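Local structure of D-galactonate dehydratase family member Dd703_0947 (Dickeya dadantii, 4IHC) at residues Gln267-Glu272 / Gly342-Trp347. The protein dehydrates D-mannonate and D-gluconate to 2-dehydro-3-deoxy-D-gluconate with low, magnesium-dependent activity that is unlikely to be its physiological role. Residues are numbered along the deposited sequence; the frame is centred on the assembly and turned at random.
Sequences QLFYLE and GVRTAW. With MG (magnesium ion), chain I.
Inside the barrel of this enolase-superfamily enzyme, Tyr-270 and Ala-346, the latter just past the end of strand 344-345, meet across two intervening strands. Strands 270-272 and 344-345 are separated in the sheet by 294-296 and 317-318, and the closest CA atoms, those of Tyr-270 and Ala-346, remain 10.2 Å apart. The tyrosine spans most of that gap: with CG set between its backbone N and carbonyl carbon (chi1 63°), the ring points into the barrel toward segment 342-347, where OH lies 3.7 Å from Ala-346 CB, while CE2 packs 3.9 Å from the same methyl. The buried hydroxyl is satisfied by a hydrogen bond with the hydroxyl of Tyr-148. Beside it Phe-269 touches Arg-344, whose chain bends at chi3 and crosses the phenyl at about a right angle. NH2 of Arg-344 comes to 3.8 Å from CZ of Phe-269, the ring and guanidinium planes inclined by 49°, and the same nitrogen is hydrogen-bonded to Tyr-317 OH. Farther along strand 270-272, Glu-272 extends its carboxylate to the magnesium ion, OE2 binding it at 1.9 Å beside two waters, Asp-246 and Glu-298. Acidic metal ligands at the C-terminal ends of three successive barrel strands mark the modified TIM barrel of the mandelate racemase/muconate lactonizing enzyme family.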
ATOM      1  N   GLN A 267     -16.455 -23.366  14.491  1.00 17.76           N
ATOM      2  CA  GLN A 267     -16.827 -22.091  15.087  1.00 15.05           C
ATOM      3  C   GLN A 267     -16.285 -21.858  16.500  1.00 17.81           C
ATOM      4  O   GLN A 267     -17.045 -21.667  17.456  1.00 13.58           O
ATOM      5  CB  GLN A 267     -18.350 -21.909  15.019  1.00 11.71           C
ATOM      6  CG  GLN A 267     -18.791 -21.755  13.561  1.00 25.67           C
ATOM      7  CD  GLN A 267     -20.285 -21.715  13.382  1.00 37.70           C
ATOM      8  OE1 GLN A 267     -20.880 -20.645  13.329  1.00 32.69           O
ATOM      9  NE2 GLN A 267     -20.902 -22.887  13.280  1.00 42.88           N
ATOM     10  N   LEU A 268     -14.966 -21.854  16.619  1.00 12.56           N
ATOM     11  CA  LEU A 268     -14.327 -21.514  17.880  1.00 13.03           C
ATOM     12  C   LEU A 268     -14.667 -20.100  18.291  1.00  9.84           C
ATOM     13  O   LEU A 268     -14.910 -19.240  17.459  1.00  8.45           O
ATOM     14  CB  LEU A 268     -12.797 -21.674  17.821  1.00 12.06           C
ATOM     15  CG  LEU A 268     -12.216 -23.013  17.344  1.00 19.04           C
ATOM     16  CD1 LEU A 268     -10.755 -23.147  17.745  1.00 17.39           C
ATOM     17  CD2 LEU A 268     -12.983 -24.222  17.829  1.00 25.77           C
ATOM     18  N   PHE A 269     -14.690 -19.875  19.601  1.00 10.07           N
ATOM     19  CA  PHE A 269     -14.799 -18.534  20.151  1.00 15.29           C
ATOM     20  C   PHE A 269     -13.514 -17.763  19.822  1.00 10.59           C
ATOM     21  O   PHE A 269     -13.559 -16.578  19.421  1.00 11.97           O
ATOM     22  CB  PHE A 269     -15.024 -18.612  21.661  1.00 11.09           C
ATOM     23  CG  PHE A 269     -15.241 -17.281  22.297  1.00 13.39           C
ATOM     24  CD1 PHE A 269     -16.486 -16.666  22.239  1.00 12.92           C
ATOM     25  CD2 PHE A 269     -14.207 -16.639  22.958  1.00 13.19           C
ATOM     26  CE1 PHE A 269     -16.678 -15.419  22.818  1.00 13.73           C
ATOM     27  CE2 PHE A 269     -14.397 -15.389  23.520  1.00 11.66           C
ATOM     28  CZ  PHE A 269     -15.644 -14.797  23.474  1.00 12.79           C
ATOM     29  N   TYR A 270     -12.374 -18.421  20.042  1.00 11.20           N
ATOM     30  CA  TYR A 270     -11.123 -17.982  19.428  1.00  9.31           C
ATOM     31  C   TYR A 270     -10.010 -19.018  19.386  1.00  7.78           C
ATOM     32  O   TYR A 270      -9.919 -19.878  20.245  1.00 10.17           O
ATOM     33  CB  TYR A 270     -10.609 -16.673  20.013  1.00  6.53           C
ATOM     34  CG  TYR A 270     -10.225 -16.610  21.491  1.00  9.13           C
ATOM     35  CD1 TYR A 270      -9.209 -17.402  22.028  1.00  7.59           C
ATOM     36  CD2 TYR A 270     -10.812 -15.652  22.328  1.00  8.51           C
ATOM     37  CE1 TYR A 270      -8.834 -17.295  23.386  1.00  9.89           C
ATOM     38  CE2 TYR A 270     -10.429 -15.525  23.655  1.00  8.16           C
ATOM     39  CZ  TYR A 270      -9.440 -16.343  24.180  1.00  8.10           C
ATOM     40  OH  TYR A 270      -9.081 -16.182  25.502  1.00 11.32           O
ATOM     41  N   LEU A 271      -9.181 -18.916  18.354  1.00  6.32           N
ATOM     42  CA  LEU A 271      -7.954 -19.672  18.240  1.00  6.67           C
ATOM     43  C   LEU A 271      -6.795 -18.794  18.741  1.00  9.93           C
ATOM     44  O   LEU A 271      -6.575 -17.706  18.211  1.00 10.67           O
ATOM     45  CB  LEU A 271      -7.750 -20.067  16.779  1.00  9.64           C
ATOM     46  CG  LEU A 271      -6.511 -20.918  16.424  1.00 12.64           C
ATOM     47  CD1 LEU A 271      -6.559 -22.256  17.131  1.00 10.47           C
ATOM     48  CD2 LEU A 271      -6.419 -21.140  14.919  1.00 13.91           C
ATOM     49  N   GLU A 272      -6.073 -19.269  19.754  1.00  7.43           N
ATOM     50  CA  GLU A 272      -5.142 -18.439  20.495  1.00 11.56           C
ATOM     51  C   GLU A 272      -3.688 -18.676  20.099  1.00 13.61           C
ATOM     52  O   GLU A 272      -3.279 -19.818  19.883  1.00 12.17           O
ATOM     53  CB  GLU A 272      -5.319 -18.703  21.998  1.00 13.20           C
ATOM     54  CG  GLU A 272      -4.222 -18.125  22.856  1.00 17.87           C
ATOM     55  CD  GLU A 272      -4.479 -18.334  24.330  1.00 29.18           C
ATOM     56  OE1 GLU A 272      -5.650 -18.578  24.693  1.00 22.69           O
ATOM     57  OE2 GLU A 272      -3.513 -18.242  25.123  1.00 27.57           O
ATOM     58  N   GLY A 342     -12.385  -1.978  17.656  1.00  6.23           N
ATOM     59  CA  GLY A 342     -13.350  -3.061  17.611  1.00  9.42           C
ATOM     60  C   GLY A 342     -12.768  -4.392  18.079  1.00 12.10           C
ATOM     61  O   GLY A 342     -13.292  -5.461  17.764  1.00 15.19           O
ATOM     62  N   VAL A 343     -11.689  -4.325  18.851  1.00  8.25           N
ATOM     63  CA  VAL A 343     -11.054  -5.522  19.367  1.00  7.56           C
ATOM     64  C   VAL A 343     -11.395  -5.657  20.852  1.00  8.35           C
ATOM     65  O   VAL A 343     -11.469  -4.653  21.591  1.00 10.56           O
ATOM     66  CB  VAL A 343      -9.539  -5.501  19.075  1.00  7.42           C
ATOM     67  CG1 VAL A 343      -8.770  -6.569  19.861  1.00  6.17           C
ATOM     68  CG2 VAL A 343      -9.300  -5.645  17.561  1.00  7.66           C
ATOM     69  N   ARG A 344     -11.650  -6.885  21.280  1.00  7.65           N
ATOM     70  CA  ARG A 344     -12.082  -7.140  22.643  1.00  8.26           C
ATOM     71  C   ARG A 344     -10.955  -7.650  23.550  1.00 11.27           C
ATOM     72  O   ARG A 344      -9.886  -8.056  23.080  1.00 10.72           O
ATOM     73  CB  ARG A 344     -13.296  -8.075  22.628  1.00  6.12           C
ATOM     74  CG  ARG A 344     -14.457  -7.416  21.871  1.00  7.46           C
ATOM     75  CD  ARG A 344     -15.835  -7.971  22.233  1.00  7.89           C
ATOM     76  NE  ARG A 344     -15.911  -9.387  21.897  1.00 14.71           N
ATOM     77  CZ  ARG A 344     -16.870 -10.213  22.311  1.00 18.21           C
ATOM     78  NH1 ARG A 344     -17.841  -9.760  23.098  1.00 20.16           N
ATOM     79  NH2 ARG A 344     -16.854 -11.492  21.941  1.00 12.40           N
ATOM     80  N   THR A 345     -11.184  -7.614  24.859  1.00 14.72           N
ATOM     81  CA  THR A 345     -10.125  -8.024  25.799  1.00 16.69           C
ATOM     82  C   THR A 345     -10.366  -9.443  26.281  1.00 10.97           C
ATOM     83  O   THR A 345     -11.498  -9.868  26.422  1.00 11.83           O
ATOM     84  CB  THR A 345     -10.017  -7.079  27.016  1.00 10.84           C
ATOM     85  OG1 THR A 345     -11.208  -7.175  27.808  1.00 12.32           O
ATOM     86  CG2 THR A 345      -9.855  -5.619  26.557  1.00 16.14           C
ATOM     87  N   ALA A 346      -9.277 -10.162  26.535  1.00 11.43           N
ATOM     88  CA  ALA A 346      -9.316 -11.495  27.092  1.00 11.59           C
ATOM     89  C   ALA A 346      -8.042 -11.642  27.928  1.00 10.64           C
ATOM     90  O   ALA A 346      -7.144 -12.407  27.547  1.00 10.16           O
ATOM     91  CB  ALA A 346      -9.321 -12.520  25.956  1.00 12.19           C
ATOM     92  N   TRP A 347      -7.938 -10.900  29.038  1.00  8.82           N
ATOM     93  CA  TRP A 347      -6.678 -10.836  29.822  1.00  8.54           C
ATOM     94  C   TRP A 347      -6.269 -12.225  30.297  1.00 10.91           C
ATOM     95  O   TRP A 347      -7.112 -13.020  30.693  1.00  8.17           O
ATOM     96  CB  TRP A 347      -6.812  -9.933  31.069  1.00  7.33           C
ATOM     97  CG  TRP A 347      -7.358  -8.535  30.818  1.00 10.05           C
ATOM     98  CD1 TRP A 347      -8.531  -8.008  31.314  1.00 10.47           C
ATOM     99  CD2 TRP A 347      -6.754  -7.489  30.051  1.00 11.76           C
ATOM    100  NE1 TRP A 347      -8.694  -6.714  30.879  1.00 13.48           N
ATOM    101  CE2 TRP A 347      -7.620  -6.372  30.104  1.00  8.68           C
ATOM    102  CE3 TRP A 347      -5.585  -7.397  29.289  1.00 13.38           C
ATOM    103  CZ2 TRP A 347      -7.340  -5.174  29.442  1.00 12.40           C
ATOM    104  CZ3 TRP A 347      -5.305  -6.207  28.641  1.00 11.74           C
ATOM    105  CH2 TRP A 347      -6.184  -5.111  28.718  1.00  9.57           C
TER
HETATM  106 MG    MG I 501      -2.215 -19.314  25.998  1.00 11.28          MG
HETATM  107  O   HOH W   1      -0.957 -20.283  26.954  1.00 16.20           O
HETATM  108  O   HOH W   2      -0.934 -19.044  24.468  1.00 14.91           O